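Local coordinates for protein nodulation fucosyltransferase NodZ (Bradyrhizobium sp., PDB 2HHC) that belongs to the NodZ family of nodulation proteins and has a GT-B fold, with two separate domains built around Rossmann-like sheets, at residues 20-24 / 130-136; 37-41 / 51-55; 62-66 / 143-148; 85-89 / 107-111. All coordinates share one frame; numbering follows the deposited sequence.

All four contacts belong to the domain built on the sheet of strands 63-64, 67-70, 35-39, 6-10, 125-128 and 84-85. Contacts 2 and 4 are buried, whereas contacts 1 and 3 are partly exposed. Helix 15-32, in contact 1, ties three together: L22 packs on I38 of contact 2, and A23 on I144 of contact 3. R108 of contact 4 touches A130, C131 and R135 of contact 1. Contacts 3 and 4, at the two edge strands of the sheet, do not meet. The chemistry of the four differs: serine hydroxyls and tryptophans in contact 1, an asparagine amide in contact 2, methyl packing with water bridges in contact 3, and a glutamate-tryptophan bond beside a phosphate in contact 4.

Contact 1 (20-24 / 130-136); sequences WSLAS and ACLMWRC
The W20 indole has M133 and the backbone N of W134 over one face: M133 CA stands 3.8 Å from the centroid of the five-membered ring, almost on its normal, in a CH-pi contact. At the ring edge, near its plane, C136 SG comes to 3.9 Å from W20 CD1. The far end of the same indole turns its own edge to the face of W134, W20 CH2 lying 3.5 Å from W134 CE2 with the planes at 57°, an edge-to-face pair. The M133 side chain lies across that of W20, nearly perpendicular, CG 3.7 Å from W20 CE3, and bends at chi3 (52°), bringing CE near W20 CZ3; its sulfur makes an oblique Met-aromatic contact. In the Rossmann-like domain the contact joins helix 15-32 to the loop after strand 125-128, where L132 to R135 form a type II turn. S21 OG, also bonded to D17, holds L132 N (3.0 Å). In the conformer described, one of two, S24 OG donates to L132 O (2.8 Å); R135 N, closing the turn, also bonds L132 O. A water accepts from W20 NE1 (2.9 Å) and donates to C136 O (2.7 Å).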
loop_
_atom_site.group_PDB
_atom_site.type_symbol
_atom_site.label_atom_id
_atom_site.label_comp_id
_atom_site.label_asym_id
_atom_site.label_seq_id
_atom_site.Cartn_x
_atom_site.Cartn_y
_atom_site.Cartn_z
ATOM N N TRP A 20 -4.123 0.151 -2.221
ATOM C CA TRP A 20 -4.671 1.144 -3.173
ATOM C C TRP A 20 -5.469 0.379 -4.254
ATOM O O TRP A 20 -6.578 0.739 -4.609
ATOM C CB TRP A 20 -3.522 1.897 -3.786
ATOM C CG TRP A 20 -3.865 3.219 -4.443
ATOM C CD1 TRP A 20 -5.094 3.640 -4.934
ATOM C CD2 TRP A 20 -2.972 4.287 -4.650
ATOM N NE1 TRP A 20 -4.984 4.906 -5.424
ATOM C CE2 TRP A 20 -3.689 5.342 -5.268
ATOM C CE3 TRP A 20 -1.617 4.460 -4.388
ATOM C CZ2 TRP A 20 -3.074 6.525 -5.632
ATOM C CZ3 TRP A 20 -1.005 5.614 -4.758
ATOM C CH2 TRP A 20 -1.722 6.635 -5.403
ATOM N N SER A 21 -4.882 -0.708 -4.787
ATOM C CA SER A 21 -5.567 -1.535 -5.771
ATOM C C SER A 21 -6.848 -2.145 -5.221
ATOM O O SER A 21 -7.848 -2.228 -5.917
ATOM C CB SER A 21 -4.605 -2.608 -6.301
ATOM O OG SER A 21 -3.501 -2.076 -7.011
ATOM N N LEU A 22 -6.814 -2.483 -3.940
ATOM C CA LEU A 22 -8.037 -2.961 -3.245
ATOM C C LEU A 22 -9.126 -1.916 -3.244
ATOM O O LEU A 22 -10.294 -2.195 -3.499
ATOM C CB LEU A 22 -7.737 -3.366 -1.810
ATOM C CG LEU A 22 -8.885 -3.922 -0.963
ATOM C CD1 LEU A 22 -9.455 -5.140 -1.657
ATOM C CD2 LEU A 22 -8.368 -4.238 0.371
ATOM N N ALA A 23 -8.767 -0.658 -2.932
ATOM C CA ALA A 23 -9.734 0.451 -2.929
ATOM C C ALA A 23 -10.426 0.570 -4.318
ATOM O O ALA A 23 -11.619 0.801 -4.422
ATOM C CB ALA A 23 -9.056 1.722 -2.539
ATOM N N SER A 24 -9.654 0.385 -5.374
ATOM C CA SER A 24 -10.230 0.435 -6.725
ATOM C C SER A 24 -11.244 -0.684 -6.986
ATOM O O SER A 24 -12.324 -0.413 -7.550
ATOM C CB SER A 24 -9.128 0.455 -7.759
ATOM O OG SER A 24 -8.335 1.626 -7.606
ATOM N N ALA A 130 -3.842 -6.601 -11.856
ATOM C CA ALA A 130 -2.943 -5.597 -12.332
ATOM C C ALA A 130 -2.906 -4.463 -11.309
ATOM O O ALA A 130 -3.701 -4.428 -10.372
ATOM C CB ALA A 130 -3.384 -5.062 -13.662
ATOM N N CYS A 131 -2.030 -3.506 -11.522
ATOM C CA CYS A 131 -1.927 -2.366 -10.638
ATOM C C CYS A 131 -3.094 -1.427 -10.881
ATOM O O CYS A 131 -3.285 -0.964 -12.001
ATOM C CB CYS A 131 -0.644 -1.629 -10.878
ATOM S SG CYS A 131 -0.377 -0.271 -9.732
ATOM N N LEU A 132 -3.848 -1.134 -9.833
ATOM C CA LEU A 132 -4.991 -0.232 -9.915
ATOM C C LEU A 132 -4.775 1.015 -9.055
ATOM O O LEU A 132 -5.748 1.712 -8.693
ATOM C CB LEU A 132 -6.311 -0.954 -9.615
ATOM C CG LEU A 132 -6.698 -2.026 -10.652
ATOM C CD1 LEU A 132 -7.999 -2.638 -10.273
ATOM C CD2 LEU A 132 -6.826 -1.449 -12.069
ATOM N N MET A 133 -3.520 1.336 -8.783
ATOM C CA MET A 133 -3.191 2.622 -8.218
ATOM C C MET A 133 -3.742 3.693 -9.106
ATOM O O MET A 133 -3.647 3.604 -10.300
ATOM C CB MET A 133 -1.660 2.784 -8.004
ATOM C CG MET A 133 -1.149 1.878 -6.931
ATOM S SD MET A 133 0.657 1.681 -6.923
ATOM C CE MET A 133 1.232 3.328 -6.899
ATOM N N TRP A 134 -4.319 4.726 -8.475
ATOM C CA TRP A 134 -4.904 5.923 -9.121
ATOM C C TRP A 134 -6.245 5.649 -9.823
ATOM O O TRP A 134 -6.763 6.541 -10.516
ATOM C CB TRP A 134 -3.956 6.597 -10.115
ATOM C CG TRP A 134 -2.623 6.946 -9.586
ATOM C CD1 TRP A 134 -1.479 6.263 -9.770
ATOM C CD2 TRP A 134 -2.310 8.041 -8.742
ATOM N NE1 TRP A 134 -0.455 6.869 -9.099
ATOM C CE2 TRP A 134 -0.920 7.978 -8.484
ATOM C CE3 TRP A 134 -3.044 9.094 -8.212
ATOM C CZ2 TRP A 134 -0.254 8.936 -7.703
ATOM C CZ3 TRP A 134 -2.382 10.052 -7.419
ATOM C CH2 TRP A 134 -1.008 9.945 -7.169
ATOM N N ARG A 135 -6.802 4.458 -9.671
ATOM C CA ARG A 135 -8.043 4.134 -10.434
ATOM C C ARG A 135 -9.263 4.127 -9.513
ATOM O O ARG A 135 -10.201 3.325 -9.638
ATOM C CB ARG A 135 -7.871 2.791 -11.162
ATOM C CG ARG A 135 -6.663 2.717 -12.120
ATOM C CD ARG A 135 -6.623 3.776 -13.101
ATOM N NE ARG A 135 -5.718 3.526 -14.242
ATOM C CZ ARG A 135 -4.413 3.831 -14.290
ATOM N NH1 ARG A 135 -3.761 4.365 -13.270
ATOM N NH2 ARG A 135 -3.737 3.608 -15.412
ATOM N N CYS A 136 -9.242 5.060 -8.572
ATOM C CA CYS A 136 -10.351 5.281 -7.653
ATOM C C CYS A 136 -10.180 6.619 -6.969
ATOM O O CYS A 136 -9.183 7.323 -7.128
ATOM C CB CYS A 136 -10.387 4.201 -6.584
ATOM S SG CYS A 136 -8.954 4.190 -5.466
HETATM O O HOH W 1 -6.699 7.197 -6.010
HETATM O O HOH W 2 -12.643 2.003 -9.021
#

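Contact 2 (37-41 / 51-55)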
loop_
_atom_site.group_PDB
_atom_site.type_symbol
_atom_site.label_atom_id
_atom_site.label_comp_id
_atom_site.label_asym_id
_atom_site.label_seq_id
_atom_site.Cartn_x
_atom_site.Cartn_y
_atom_site.Cartn_z
ATOM N N VAL A 37 -13.873 -9.905 -3.303
ATOM C CA VAL A 37 -13.024 -10.988 -2.864
ATOM C C VAL A 37 -11.585 -10.443 -2.801
ATOM O O VAL A 37 -11.047 -9.878 -3.774
ATOM C CB VAL A 37 -13.042 -12.127 -3.899
ATOM C CG1 VAL A 37 -12.148 -13.254 -3.457
ATOM C CG2 VAL A 37 -14.452 -12.624 -4.169
ATOM N N ILE A 38 -10.948 -10.544 -1.637
ATOM C CA ILE A 38 -9.567 -10.104 -1.431
ATOM C C ILE A 38 -8.702 -11.353 -1.589
ATOM O O ILE A 38 -8.777 -12.265 -0.764
ATOM C CB ILE A 38 -9.363 -9.453 -0.069
ATOM C CG1 ILE A 38 -10.415 -8.369 0.200
ATOM C CG2 ILE A 38 -7.921 -8.911 0.003
ATOM C CD1 ILE A 38 -10.261 -7.625 1.530
ATOM N N ASP A 39 -7.965 -11.407 -2.680
ATOM C CA ASP A 39 -7.191 -12.618 -3.054
ATOM C C ASP A 39 -5.708 -12.295 -3.084
ATOM O O ASP A 39 -5.144 -11.814 -4.095
ATOM C CB ASP A 39 -7.647 -13.165 -4.384
ATOM C CG ASP A 39 -6.897 -14.403 -4.775
ATOM O OD1 ASP A 39 -6.061 -14.926 -4.005
ATOM O OD2 ASP A 39 -7.154 -14.852 -5.937
ATOM N N TRP A 40 -5.072 -12.443 -1.929
ATOM C CA TRP A 40 -3.653 -12.191 -1.773
ATOM C C TRP A 40 -2.837 -13.488 -1.744
ATOM O O TRP A 40 -1.754 -13.565 -1.185
ATOM C CB TRP A 40 -3.361 -11.352 -0.555
ATOM C CG TRP A 40 -3.835 -9.925 -0.661
ATOM C CD1 TRP A 40 -4.534 -9.330 -1.677
ATOM C CD2 TRP A 40 -3.700 -8.921 0.380
ATOM N NE1 TRP A 40 -4.771 -8.011 -1.373
ATOM C CE2 TRP A 40 -4.241 -7.739 -0.121
ATOM C CE3 TRP A 40 -3.071 -8.909 1.614
ATOM C CZ2 TRP A 40 -4.265 -6.562 0.633
ATOM C CZ3 TRP A 40 -3.053 -7.772 2.338
ATOM C CH2 TRP A 40 -3.649 -6.596 1.835
ATOM N N ARG A 41 -3.333 -14.537 -2.411
ATOM C CA ARG A 41 -2.517 -15.734 -2.679
ATOM C C ARG A 41 -1.309 -15.358 -3.487
ATOM O O ARG A 41 -1.413 -14.587 -4.434
ATOM C CB ARG A 41 -3.333 -16.790 -3.443
ATOM C CG ARG A 41 -4.394 -17.462 -2.560
ATOM C CD ARG A 41 -5.279 -18.473 -3.292
ATOM N NE ARG A 41 -6.055 -17.786 -4.290
ATOM C CZ ARG A 41 -6.828 -18.395 -5.175
ATOM N NH1 ARG A 41 -6.974 -19.705 -5.085
ATOM N NH2 ARG A 41 -7.459 -17.693 -6.122
ATOM N N SER A 51 -1.844 -19.916 0.045
ATOM C CA SER A 51 -2.415 -19.354 1.256
ATOM C C SER A 51 -2.799 -17.912 0.990
ATOM O O SER A 51 -1.960 -17.122 0.472
ATOM C CB SER A 51 -1.356 -19.397 2.353
ATOM O OG SER A 51 -1.852 -18.828 3.520
ATOM N N ASN A 52 -4.033 -17.503 1.341
ATOM C CA ASN A 52 -4.405 -16.124 1.144
ATOM C C ASN A 52 -3.736 -15.280 2.214
ATOM O O ASN A 52 -3.970 -15.533 3.378
ATOM C CB ASN A 52 -5.932 -16.015 1.228
ATOM C CG ASN A 52 -6.483 -14.686 0.759
ATOM O OD1 ASN A 52 -5.738 -13.725 0.613
ATOM N ND2 ASN A 52 -7.784 -14.625 0.514
ATOM N N ALA A 53 -2.861 -14.367 1.821
ATOM C CA ALA A 53 -2.076 -13.607 2.792
ATOM C C ALA A 53 -2.884 -12.609 3.582
ATOM O O ALA A 53 -2.423 -12.154 4.632
ATOM C CB ALA A 53 -0.956 -12.875 2.085
ATOM N N PHE A 54 -4.055 -12.209 3.108
ATOM C CA PHE A 54 -4.775 -11.125 3.813
ATOM C C PHE A 54 -4.933 -11.422 5.332
ATOM O O PHE A 54 -4.608 -10.556 6.172
ATOM C CB PHE A 54 -6.094 -10.748 3.113
ATOM C CG PHE A 54 -6.803 -9.610 3.752
ATOM C CD1 PHE A 54 -6.522 -8.296 3.423
ATOM C CD2 PHE A 54 -7.748 -9.870 4.699
ATOM C CE1 PHE A 54 -7.254 -7.266 4.065
ATOM C CE2 PHE A 54 -8.462 -8.854 5.366
ATOM C CZ PHE A 54 -8.190 -7.535 4.991
ATOM N N PRO A 55 -5.466 -12.599 5.751
ATOM C CA PRO A 55 -5.599 -12.883 7.177
ATOM C C PRO A 55 -4.325 -13.042 7.995
ATOM O O PRO A 55 -4.369 -13.120 9.183
ATOM C CB PRO A 55 -6.405 -14.191 7.207
ATOM C CG PRO A 55 -6.981 -14.322 5.843
ATOM C CD PRO A 55 -6.065 -13.649 4.922
#
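N52 clasps the backbone of I38, in parallel strand 35-39 of the Rossmann-like sheet, and of W40 two residues on, and accepts a weak capping bond from the weakly bonded helix that follows it. Its amide is the centre of the polar contacts. ND2 gives an N-H to I38 O (2.9 Å), in the plane of both the amide and the carbonyl, and makes a further bond to D72 O. OD1 takes the N-H of W40 (2.9 Å), which arrives 48° out of the carbonyl plane, and the weak capping bond from F54 N (3.4 Å). A chi1 of -168°, with CG anti to the backbone N, brings the N52 amide alongside the 38-40 backbone, where its two ends meet I38 O and W40 N. A53 N adds a weak bond to W40 O (3.3 Å), and the CA-H of R41 points almost straight at S51 O.

The charged group beside the clasp lies within 37-41. R41 grips the D39 carboxylate side-on, NE to OD1 (2.9 Å) and NH2 to OD2, while its backbone N closes an Asx turn onto OD1 from the opposite face. R10 forms a second salt bridge to D39 OD2, and N76 accepts from R41 NH1.

The apolar packing is made by I38, W40 and F54. F54 sets its edge against the face of W40, planes at 72°, with F54 CD1 3.7 Å from W40 CZ3. I38 CG2 sits over that same indole face, 3.7 Å from F54 CD1, while I38 CD1 lies over the phenyl face, 4.1 Å from the F54 ring centroid.

Contact 3 (62-66 / 143-148); sequences EDIAG and LIFRNI
I64 and N147 bring the two backbones closest, their CA atoms 6.0 Å apart, where edge strand 63-64 passes the C-terminal end of helix 138-147. Beyond I64 the chain leaves the strand abruptly: A65 and G66 both have positive phi (49° and 95°), and D63 OD1 accepts from G66 N (3.0 Å) on its syn side, an Asx motif that closes the bend. No backbone atoms bond directly across the gap. Instead, one water donates to both D63 O and N147 O, and a second accepts from A65 N (3.0 Å) while donating to N147 OD1 (2.9 Å).

I64 carries most of the packing against the helix. With CG1 beside the backbone N (chi1 -64°) and the chain extended beyond it, CD1 is carried inward to I148 CG2 (3.9 Å) and I144 CD1 (4.2 Å), while CG2 faces L143 CD2 and N147 CB (4.0 Å from the latter). The I64 and L143 side chains run antiparallel alongside each other, and A65 CB meets the same leucine at both methyls; L143 has two conformers, so the close fit of these methyls is doubtful. The N147 amide is held by its own helix, ND2 donating to L143 O (2.9 Å) on a lone pair in the carbonyl plane, which leaves OD1 turned to the water. Helix 15-32 completes the surroundings, with W26 bonded to I64 O and touching A65.

Strand edge and helix end are therefore joined by methyl packing on the inner side and by water on the outer: one water links two carbonyl oxygens, which could not bond each other, and the other links A65 N to the N147 side chain.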
loop_
_atom_site.group_PDB
_atom_site.type_symbol
_atom_site.label_atom_id
_atom_site.label_comp_id
_atom_site.label_asym_id
_atom_site.label_seq_id
_atom_site.Cartn_x
_atom_site.Cartn_y
_atom_site.Cartn_z
ATOM N N GLU A 62 -15.967 -9.094 6.829
ATOM C CA GLU A 62 -17.056 -9.636 5.982
ATOM C C GLU A 62 -17.852 -8.542 5.255
ATOM O O GLU A 62 -18.724 -8.866 4.428
ATOM C CB GLU A 62 -17.950 -10.608 6.756
ATOM C CG GLU A 62 -17.124 -11.777 7.368
ATOM C CD GLU A 62 -16.531 -11.455 8.782
ATOM O OE1 GLU A 62 -17.076 -10.583 9.511
ATOM O OE2 GLU A 62 -15.520 -12.082 9.188
ATOM N N ASP A 63 -17.592 -7.293 5.583
ATOM C CA ASP A 63 -18.249 -6.145 4.971
ATOM C C ASP A 63 -17.372 -4.933 5.040
ATOM O O ASP A 63 -16.806 -4.681 6.090
ATOM C CB ASP A 63 -19.571 -5.860 5.694
ATOM C CG ASP A 63 -20.302 -4.669 5.116
ATOM O OD1 ASP A 63 -19.939 -3.520 5.472
ATOM O OD2 ASP A 63 -21.241 -4.897 4.302
ATOM N N ILE A 64 -17.245 -4.186 3.938
ATOM C CA ILE A 64 -16.575 -2.881 3.951
ATOM C C ILE A 64 -17.547 -1.888 3.405
ATOM O O ILE A 64 -17.920 -1.913 2.228
ATOM C CB ILE A 64 -15.230 -2.875 3.141
ATOM C CG1 ILE A 64 -14.208 -3.829 3.782
ATOM C CG2 ILE A 64 -14.697 -1.426 2.985
ATOM C CD1 ILE A 64 -12.974 -4.055 2.966
ATOM N N ALA A 65 -18.060 -1.062 4.324
ATOM C CA ALA A 65 -18.968 -0.002 3.942
ATOM C C ALA A 65 -20.114 -0.428 3.022
ATOM O O ALA A 65 -20.411 0.174 1.969
ATOM C CB ALA A 65 -18.215 1.192 3.390
ATOM N N GLY A 66 -20.744 -1.546 3.389
ATOM C CA GLY A 66 -21.915 -2.057 2.660
ATOM C C GLY A 66 -21.675 -3.097 1.586
ATOM O O GLY A 66 -22.620 -3.716 1.043
ATOM N N LEU A 143 -11.440 4.940 2.912
ATOM C CA LEU A 143 -12.413 3.956 3.401
ATOM C C LEU A 143 -11.771 2.609 3.661
ATOM O O LEU A 143 -12.014 1.962 4.654
ATOM C CB LEU A 143 -13.624 3.937 2.492
ATOM C CG LEU A 143 -14.752 3.254 3.215
ATOM C CD1 LEU A 143 -16.023 3.918 2.817
ATOM C CD2 LEU A 143 -14.636 1.785 2.823
ATOM N N ILE A 144 -10.885 2.168 2.798
ATOM C CA ILE A 144 -10.211 0.886 3.018
ATOM C C ILE A 144 -9.372 0.967 4.277
ATOM O O ILE A 144 -9.436 0.069 5.121
ATOM C CB ILE A 144 -9.311 0.525 1.813
ATOM C CG1 ILE A 144 -10.190 0.130 0.610
ATOM C CG2 ILE A 144 -8.330 -0.535 2.118
ATOM C CD1 ILE A 144 -11.105 -1.014 0.782
ATOM N N PHE A 145 -8.556 2.003 4.431
ATOM C CA PHE A 145 -7.717 2.099 5.662
ATOM C C PHE A 145 -8.500 2.134 6.942
ATOM O O PHE A 145 -8.049 1.689 7.992
ATOM C CB PHE A 145 -6.712 3.238 5.541
ATOM C CG PHE A 145 -5.519 2.901 4.695
ATOM C CD1 PHE A 145 -4.500 2.089 5.181
ATOM C CD2 PHE A 145 -5.401 3.402 3.466
ATOM C CE1 PHE A 145 -3.414 1.795 4.437
ATOM C CE2 PHE A 145 -4.290 3.068 2.692
ATOM C CZ PHE A 145 -3.337 2.252 3.214
ATOM N N ARG A 146 -9.680 2.737 6.899
ATOM C CA ARG A 146 -10.519 2.846 8.087
ATOM C C ARG A 146 -11.290 1.574 8.403
ATOM O O ARG A 146 -11.751 1.471 9.530
ATOM C CB ARG A 146 -11.495 4.037 7.963
ATOM C CG ARG A 146 -10.844 5.393 8.008
ATOM C CD ARG A 146 -11.874 6.540 7.877
ATOM N NE ARG A 146 -12.784 6.474 8.958
ATOM C CZ ARG A 146 -12.542 6.984 10.142
ATOM N NH1 ARG A 146 -11.417 7.683 10.326
ATOM N NH2 ARG A 146 -13.422 6.850 11.097
ATOM N N ASN A 147 -11.462 0.654 7.441
ATOM C CA ASN A 147 -12.394 -0.433 7.566
ATOM C C ASN A 147 -11.836 -1.813 7.442
ATOM O O ASN A 147 -12.568 -2.767 7.285
ATOM C CB ASN A 147 -13.576 -0.171 6.610
ATOM C CG ASN A 147 -14.426 1.001 7.064
ATOM O OD1 ASN A 147 -15.248 0.855 8.006
ATOM N ND2 ASN A 147 -14.211 2.179 6.504
ATOM N N ILE A 148 -10.523 -1.894 7.525
ATOM C CA ILE A 148 -9.801 -3.135 7.789
ATOM C C ILE A 148 -8.886 -2.832 8.986
ATOM O O ILE A 148 -8.539 -1.657 9.280
ATOM C CB ILE A 148 -9.002 -3.636 6.573
ATOM C CG1 ILE A 148 -7.829 -2.715 6.230
ATOM C CG2 ILE A 148 -9.938 -3.778 5.354
ATOM C CD1 ILE A 148 -6.927 -3.130 5.107
HETATM O O HOH W 3 -15.215 -3.342 7.805
HETATM O O HOH W 4 -17.149 -1.237 7.201
#

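Contact 4 (85-89 / 107-111); sequences FPRWW and ERDEL. With PO4 (phosphate ion), chain B.
A bound phosphate ion, probably from the crystallisation liquor, marks the site where P86 and W88, in the loop after edge strand 84-85 of the Rossmann-like sheet, meet E107 and E110 of helix 101-116. W88 N donates to phosphate O2 (3.2 Å) from within the 3-10 segment 87-89, and E110 faces the ion from the helix, its OE1 2.8 Å from phosphate O2. A water accepts from R87 N and donates to E110 OE1 (2.9 Å). P86, which follows a cis peptide bond, packs against both glutamates of the helix, its CB 3.4 Å from E110 OE1 and its CG 3.8 Å from E107 CG. On the inner side the edge of the F85 ring meets L111, CE1 4.0 Å from CD2, and the carbonyl O of E110 lies at that edge too. Stretched out (chi2 179°), E107 reaches past the proline to the tryptophans: OE2 lies 3.4 Å from W88 CB and accepts from Q103, while OE1 forms a salt bridge with R99, itself cation-pi to W88. E107 OE1 lies close to the W89 indole plane and takes the NE1 N-H (3.0 Å) on its syn side, 32° out of the carboxylate plane; ring and carboxylate are 72° apart.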
loop_
_atom_site.group_PDB
_atom_site.type_symbol
_atom_site.label_atom_id
_atom_site.label_comp_id
_atom_site.label_asym_id
_atom_site.label_seq_id
_atom_site.Cartn_x
_atom_site.Cartn_y
_atom_site.Cartn_z
ATOM N N PHE A 85 -14.322 -10.907 -16.878
ATOM C CA PHE A 85 -13.696 -9.721 -17.450
ATOM C C PHE A 85 -12.471 -9.433 -16.565
ATOM O O PHE A 85 -12.560 -9.491 -15.343
ATOM C CB PHE A 85 -14.643 -8.518 -17.377
ATOM C CG PHE A 85 -14.099 -7.282 -18.040
ATOM C CD1 PHE A 85 -13.220 -6.443 -17.363
ATOM C CD2 PHE A 85 -14.404 -6.992 -19.331
ATOM C CE1 PHE A 85 -12.676 -5.328 -18.003
ATOM C CE2 PHE A 85 -13.882 -5.866 -19.949
ATOM C CZ PHE A 85 -13.037 -5.043 -19.276
ATOM N N PRO A 86 -11.325 -9.052 -17.131
ATOM C CA PRO A 86 -11.051 -8.931 -18.574
ATOM C C PRO A 86 -11.201 -10.258 -19.336
ATOM O O PRO A 86 -11.235 -11.339 -18.748
ATOM C CB PRO A 86 -9.599 -8.455 -18.579
ATOM C CG PRO A 86 -9.424 -7.738 -17.299
ATOM C CD PRO A 86 -10.183 -8.598 -16.326
ATOM N N ARG A 87 -11.333 -10.160 -20.646
ATOM C CA ARG A 87 -11.702 -11.329 -21.465
ATOM C C ARG A 87 -10.659 -12.439 -21.414
ATOM O O ARG A 87 -10.988 -13.608 -21.585
ATOM C CB ARG A 87 -11.991 -10.908 -22.909
ATOM C CG ARG A 87 -13.196 -10.004 -22.948
ATOM C CD ARG A 87 -13.742 -9.641 -24.332
ATOM N NE ARG A 87 -14.060 -8.201 -24.384
ATOM C CZ ARG A 87 -14.854 -7.541 -23.516
ATOM N NH1 ARG A 87 -15.467 -8.161 -22.499
ATOM N NH2 ARG A 87 -15.047 -6.231 -23.657
ATOM N N TRP A 88 -9.413 -12.062 -21.156
ATOM C CA TRP A 88 -8.327 -13.065 -21.009
ATOM C C TRP A 88 -8.663 -14.178 -20.043
ATOM O O TRP A 88 -8.292 -15.301 -20.264
ATOM C CB TRP A 88 -7.073 -12.352 -20.526
ATOM C CG TRP A 88 -5.816 -13.177 -20.447
ATOM C CD1 TRP A 88 -4.879 -13.307 -21.412
ATOM C CD2 TRP A 88 -5.317 -13.867 -19.290
ATOM N NE1 TRP A 88 -3.811 -14.066 -20.936
ATOM C CE2 TRP A 88 -4.080 -14.463 -19.670
ATOM C CE3 TRP A 88 -5.806 -14.095 -18.005
ATOM C CZ2 TRP A 88 -3.286 -15.196 -18.767
ATOM C CZ3 TRP A 88 -5.027 -14.905 -17.134
ATOM C CH2 TRP A 88 -3.790 -15.414 -17.524
ATOM N N TRP A 89 -9.424 -13.867 -19.007
ATOM C CA TRP A 89 -9.772 -14.796 -17.954
ATOM C C TRP A 89 -10.776 -15.838 -18.389
ATOM O O TRP A 89 -11.055 -16.768 -17.620
ATOM C CB TRP A 89 -10.251 -14.043 -16.689
ATOM C CG TRP A 89 -9.058 -13.328 -16.071
ATOM C CD1 TRP A 89 -8.560 -12.097 -16.385
ATOM C CD2 TRP A 89 -8.164 -13.889 -15.098
ATOM N NE1 TRP A 89 -7.428 -11.852 -15.657
ATOM C CE2 TRP A 89 -7.157 -12.929 -14.863
ATOM C CE3 TRP A 89 -8.131 -15.084 -14.394
ATOM C CZ2 TRP A 89 -6.105 -13.150 -13.968
ATOM C CZ3 TRP A 89 -7.105 -15.289 -13.493
ATOM C CH2 TRP A 89 -6.104 -14.329 -13.281
ATOM N N GLU A 107 -4.654 -5.305 -19.206
ATOM C CA GLU A 107 -5.775 -5.443 -18.310
ATOM C C GLU A 107 -5.962 -4.245 -17.410
ATOM O O GLU A 107 -7.079 -3.828 -17.171
ATOM C CB GLU A 107 -5.662 -6.743 -17.487
ATOM C CG GLU A 107 -5.830 -7.973 -18.375
ATOM C CD GLU A 107 -5.712 -9.301 -17.653
ATOM O OE1 GLU A 107 -5.978 -9.367 -16.454
ATOM O OE2 GLU A 107 -5.399 -10.304 -18.327
ATOM N N ARG A 108 -4.885 -3.634 -16.928
ATOM C CA ARG A 108 -5.015 -2.364 -16.217
ATOM C C ARG A 108 -5.838 -1.390 -17.041
ATOM O O ARG A 108 -6.716 -0.698 -16.529
ATOM C CB ARG A 108 -3.624 -1.810 -15.931
ATOM C CG ARG A 108 -3.578 -0.424 -15.260
ATOM C CD ARG A 108 -2.206 0.159 -15.335
ATOM N NE ARG A 108 -1.946 0.399 -16.758
ATOM C CZ ARG A 108 -0.784 0.313 -17.439
ATOM N NH1 ARG A 108 0.384 0.051 -16.848
ATOM N NH2 ARG A 108 -0.784 0.520 -18.735
ATOM N N ASP A 109 -5.503 -1.292 -18.317
ATOM C CA ASP A 109 -6.167 -0.330 -19.185
ATOM C C ASP A 109 -7.618 -0.710 -19.450
ATOM O O ASP A 109 -8.490 0.159 -19.480
ATOM C CB ASP A 109 -5.438 -0.214 -20.485
ATOM C CG ASP A 109 -4.060 0.406 -20.333
ATOM O OD1 ASP A 109 -3.766 0.978 -19.263
ATOM O OD2 ASP A 109 -3.293 0.322 -21.314
ATOM N N GLU A 110 -7.867 -2.000 -19.636
ATOM C CA GLU A 110 -9.219 -2.504 -19.858
ATOM C C GLU A 110 -10.082 -2.252 -18.631
ATOM O O GLU A 110 -11.240 -1.839 -18.750
ATOM C CB GLU A 110 -9.158 -3.998 -20.196
ATOM C CG GLU A 110 -8.598 -4.221 -21.563
ATOM C CD GLU A 110 -8.180 -5.614 -21.898
ATOM O OE1 GLU A 110 -8.464 -6.526 -21.159
ATOM O OE2 GLU A 110 -7.601 -5.800 -22.997
ATOM N N LEU A 111 -9.530 -2.471 -17.456
ATOM C CA LEU A 111 -10.279 -2.236 -16.213
ATOM C C LEU A 111 -10.554 -0.740 -16.006
ATOM O O LEU A 111 -11.623 -0.349 -15.569
ATOM C CB LEU A 111 -9.501 -2.795 -15.033
ATOM C CG LEU A 111 -9.465 -4.333 -14.930
ATOM C CD1 LEU A 111 -8.361 -4.732 -13.985
ATOM C CD2 LEU A 111 -10.833 -4.879 -14.450
HETATM P P PO4 B . -7.627 -9.338 -23.290
HETATM O O1 PO4 B . -6.485 -8.408 -23.719
HETATM O O2 PO4 B . -8.036 -9.214 -21.772
HETATM O O3 PO4 B . -8.796 -9.027 -24.194
HETATM O O4 PO4 B . -7.182 -10.748 -23.628
HETATM O O HOH W 5 -11.200 -7.404 -21.805
#